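Long-range contact in ESX secretion system protein EccC (Thermomonospora curvata, PDB 4NH0), which is part of the type VII (ESX) secretion system, exporting proteins such as EsxA and EsxB, and may be its translocase ATPase: residues L1029-G1037 and Q1066-L1074. Numbering follows the deposited sequence.
Sequences LRSRSWWTG and QARDIGLHL
R1032 and D1069 bring the two backbones closest, their CA atoms 6.6 Å apart, where the chain leaves helix 1026-1031 and, in the other segment, runs through a turn into strand 1072-1078. R1032 itself has positive phi, and its side chain, extended from CG to NE, reaches the carbonyl of R1068. Both NE (2.9 Å to R1068 O) and NH2 (3.0 Å to the same R1068 O) donate to it, side-on. The oxygen lies near the guanidinium plane; NE lies almost in line with the C=O bond, beyond the oxygen, while NH2 sits 41° above the carbonyl plane. One residue on, D1069 O takes the indole N-H of W1035, NE1 to O 3.2 Å, in the carbonyl plane. The six-membered part of that ring continues along the backbone, its CZ2 3.8 Å from G1071 N. The six-membered ring of W1034 also reaches D1069, its CH2 4.2 Å from D1069 CB, while its NE1 is hydrogen-bonded to R1018 O. G1071 pairs with L1040, placing this junction beside the central strands of the third FtsK domain, away from the nucleotide site. All three hydrogen bonds across the contact therefore run from side chains to main-chain carbonyls, fastening the turn by its peptide groups rather than by a salt bridge.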
loop_
_atom_site.group_PDB
_atom_site.type_symbol
_atom_site.label_atom_id
_atom_site.label_comp_id
_atom_site.label_asym_id
_atom_site.label_seq_id
_atom_site.Cartn_x
_atom_site.Cartn_y
_atom_site.Cartn_z
ATOM N N LEU A 1029 32.842 -41.763 40.256
ATOM C CA LEU A 1029 31.420 -41.496 40.083
ATOM C C LEU A 1029 31.068 -41.175 38.635
ATOM O O LEU A 1029 30.117 -41.728 38.085
ATOM C CB LEU A 1029 30.982 -40.344 40.990
ATOM C CG LEU A 1029 30.892 -40.662 42.483
ATOM C CD1 LEU A 1029 30.480 -39.432 43.270
ATOM C CD2 LEU A 1029 29.918 -41.801 42.721
ATOM N N ARG A 1030 31.836 -40.283 38.021
ATOM C CA ARG A 1030 31.544 -39.840 36.663
ATOM C C ARG A 1030 32.002 -40.851 35.616
ATOM O O ARG A 1030 31.646 -40.742 34.443
ATOM C CB ARG A 1030 32.195 -38.483 36.390
ATOM C CG ARG A 1030 33.708 -38.526 36.285
ATOM C CD ARG A 1030 34.261 -37.172 35.878
ATOM N NE ARG A 1030 33.999 -36.150 36.886
ATOM C CZ ARG A 1030 34.881 -35.764 37.802
ATOM N NH1 ARG A 1030 36.088 -36.311 37.835
ATOM N NH2 ARG A 1030 34.558 -34.827 38.683
ATOM N N SER A 1031 32.788 -41.834 36.040
ATOM C CA SER A 1031 33.294 -42.847 35.121
ATOM C C SER A 1031 32.534 -44.160 35.257
ATOM O O SER A 1031 32.628 -45.026 34.387
ATOM C CB SER A 1031 34.786 -43.086 35.353
ATOM O OG SER A 1031 35.022 -43.608 36.648
ATOM N N ARG A 1032 31.785 -44.296 36.349
ATOM C CA ARG A 1032 31.020 -45.508 36.635
ATOM C C ARG A 1032 31.921 -46.738 36.608
ATOM O O ARG A 1032 31.675 -47.689 35.866
ATOM C CB ARG A 1032 29.868 -45.662 35.643
ATOM C CG ARG A 1032 28.908 -44.486 35.652
ATOM C CD ARG A 1032 27.977 -44.506 34.455
ATOM N NE ARG A 1032 27.109 -43.333 34.438
ATOM C CZ ARG A 1032 27.481 -42.138 33.989
ATOM N NH1 ARG A 1032 28.708 -41.957 33.520
ATOM N NH2 ARG A 1032 26.628 -41.124 34.012
ATOM N N SER A 1033 32.965 -46.705 37.428
ATOM C CA SER A 1033 33.981 -47.747 37.437
ATOM C C SER A 1033 33.593 -48.937 38.309
ATOM O O SER A 1033 33.935 -50.077 38.003
ATOM C CB SER A 1033 35.314 -47.174 37.922
ATOM O OG SER A 1033 35.560 -45.902 37.350
ATOM N N TRP A 1034 32.870 -48.662 39.391
ATOM C CA TRP A 1034 32.596 -49.669 40.413
ATOM C C TRP A 1034 31.674 -50.789 39.935
ATOM O O TRP A 1034 31.518 -51.799 40.619
ATOM C CB TRP A 1034 31.999 -49.007 41.656
ATOM C CG TRP A 1034 30.599 -48.510 41.473
ATOM C CD1 TRP A 1034 29.448 -49.179 41.767
ATOM C CD2 TRP A 1034 30.200 -47.232 40.962
ATOM N NE1 TRP A 1034 28.357 -48.401 41.469
ATOM C CE2 TRP A 1034 28.793 -47.201 40.974
ATOM C CE3 TRP A 1034 30.896 -46.115 40.494
ATOM C CZ2 TRP A 1034 28.069 -46.096 40.535
ATOM C CZ3 TRP A 1034 30.174 -45.018 40.062
ATOM C CH2 TRP A 1034 28.776 -45.018 40.084
ATOM N N TRP A 1035 31.060 -50.612 38.770
ATOM C CA TRP A 1035 30.230 -51.664 38.198
ATOM C C TRP A 1035 30.465 -51.800 36.701
ATOM O O TRP A 1035 30.827 -50.837 36.027
ATOM C CB TRP A 1035 28.747 -51.403 38.474
ATOM C CG TRP A 1035 28.203 -50.174 37.810
ATOM C CD1 TRP A 1035 28.114 -48.927 38.349
ATOM C CD2 TRP A 1035 27.661 -50.079 36.487
ATOM N NE1 TRP A 1035 27.556 -48.057 37.445
ATOM C CE2 TRP A 1035 27.268 -48.740 36.293
ATOM C CE3 TRP A 1035 27.473 -50.994 35.448
ATOM C CZ2 TRP A 1035 26.700 -48.294 35.103
ATOM C CZ3 TRP A 1035 26.908 -50.548 34.267
ATOM C CH2 TRP A 1035 26.529 -49.211 34.105
ATOM N N THR A 1036 30.259 -53.008 36.191
ATOM C CA THR A 1036 30.389 -53.274 34.766
ATOM C C THR A 1036 29.130 -53.948 34.242
ATOM O O THR A 1036 28.293 -54.408 35.016
ATOM C CB THR A 1036 31.607 -54.161 34.458
ATOM O OG1 THR A 1036 31.513 -55.378 35.208
ATOM C CG2 THR A 1036 32.896 -53.444 34.826
ATOM N N GLY A 1037 29.002 -54.004 32.922
ATOM C CA GLY A 1037 27.829 -54.588 32.301
ATOM C C GLY A 1037 27.140 -53.600 31.384
ATOM O O GLY A 1037 27.664 -52.521 31.112
ATOM N N GLN A 1066 18.791 -41.683 40.989
ATOM C CA GLN A 1066 20.131 -42.257 40.939
ATOM C C GLN A 1066 20.372 -43.002 39.630
ATOM O O GLN A 1066 21.351 -43.734 39.498
ATOM C CB GLN A 1066 20.349 -43.203 42.122
ATOM C CG GLN A 1066 20.146 -42.562 43.486
ATOM C CD GLN A 1066 21.276 -41.628 43.869
ATOM O OE1 GLN A 1066 22.381 -41.717 43.333
ATOM N NE2 GLN A 1066 21.005 -40.724 44.802
ATOM N N ALA A 1067 19.482 -42.804 38.663
ATOM C CA ALA A 1067 19.541 -43.528 37.397
ATOM C C ALA A 1067 20.757 -43.146 36.558
ATOM O O ALA A 1067 21.105 -43.844 35.608
ATOM C CB ALA A 1067 18.269 -43.295 36.600
ATOM N N ARG A 1068 21.399 -42.037 36.909
ATOM C CA ARG A 1068 22.561 -41.570 36.165
ATOM C C ARG A 1068 23.831 -42.274 36.630
ATOM O O ARG A 1068 24.694 -42.615 35.822
ATOM C CB ARG A 1068 22.708 -40.054 36.308
ATOM C CG ARG A 1068 23.683 -39.428 35.329
ATOM C CD ARG A 1068 23.445 -37.933 35.213
ATOM N NE ARG A 1068 22.049 -37.635 34.910
ATOM C CZ ARG A 1068 21.576 -36.414 34.682
ATOM N NH1 ARG A 1068 22.388 -35.367 34.720
ATOM N NH2 ARG A 1068 20.289 -36.240 34.414
ATOM N N ASP A 1069 23.937 -42.496 37.937
ATOM C CA ASP A 1069 25.087 -43.192 38.505
ATOM C C ASP A 1069 25.033 -44.681 38.187
ATOM O O ASP A 1069 26.035 -45.385 38.292
ATOM C CB ASP A 1069 25.154 -42.975 40.017
ATOM C CG ASP A 1069 25.534 -41.554 40.384
ATOM O OD1 ASP A 1069 26.301 -40.928 39.624
ATOM O OD2 ASP A 1069 25.068 -41.065 41.434
ATOM N N ILE A 1070 23.854 -45.155 37.804
ATOM C CA ILE A 1070 23.691 -46.532 37.360
ATOM C C ILE A 1070 23.310 -46.535 35.882
ATOM O O ILE A 1070 23.374 -45.500 35.223
ATOM C CB ILE A 1070 22.633 -47.276 38.195
ATOM C CG1 ILE A 1070 21.272 -46.594 38.071
ATOM C CG2 ILE A 1070 23.055 -47.331 39.652
ATOM C CD1 ILE A 1070 20.226 -47.140 39.018
ATOM N N GLY A 1071 22.921 -47.692 35.357
ATOM C CA GLY A 1071 22.608 -47.804 33.944
ATOM C C GLY A 1071 21.126 -47.931 33.653
ATOM O O GLY A 1071 20.715 -48.760 32.843
ATOM N N LEU A 1072 20.323 -47.098 34.304
ATOM C CA LEU A 1072 18.873 -47.184 34.177
ATOM C C LEU A 1072 18.312 -46.113 33.246
ATOM O O LEU A 1072 18.749 -44.964 33.272
ATOM C CB LEU A 1072 18.217 -47.076 35.554
ATOM C CG LEU A 1072 16.702 -47.270 35.626
ATOM C CD1 LEU A 1072 16.306 -48.609 35.032
ATOM C CD2 LEU A 1072 16.225 -47.160 37.063
ATOM N N HIS A 1073 17.344 -46.504 32.424
ATOM C CA HIS A 1073 16.680 -45.576 31.516
ATOM C C HIS A 1073 15.187 -45.876 31.430
ATOM O O HIS A 1073 14.787 -47.026 31.255
ATOM C CB HIS A 1073 17.304 -45.641 30.122
ATOM C CG HIS A 1073 18.749 -45.253 30.084
ATOM N ND1 HIS A 1073 19.184 -43.976 30.366
ATOM C CD2 HIS A 1073 19.858 -45.972 29.792
ATOM C CE1 HIS A 1073 20.499 -43.927 30.253
ATOM N NE2 HIS A 1073 20.932 -45.124 29.906
ATOM N N LEU A 1074 14.368 -44.838 31.556
ATOM C CA LEU A 1074 12.921 -44.994 31.472
ATOM C C LEU A 1074 12.358 -44.325 30.227
ATOM O O LEU A 1074 12.515 -43.120 30.030
ATOM C CB LEU A 1074 12.245 -44.425 32.721
ATOM C CG LEU A 1074 11.782 -45.437 33.769
ATOM C CD1 LEU A 1074 10.662 -46.297 33.213
ATOM C CD2 LEU A 1074 12.940 -46.302 34.232
#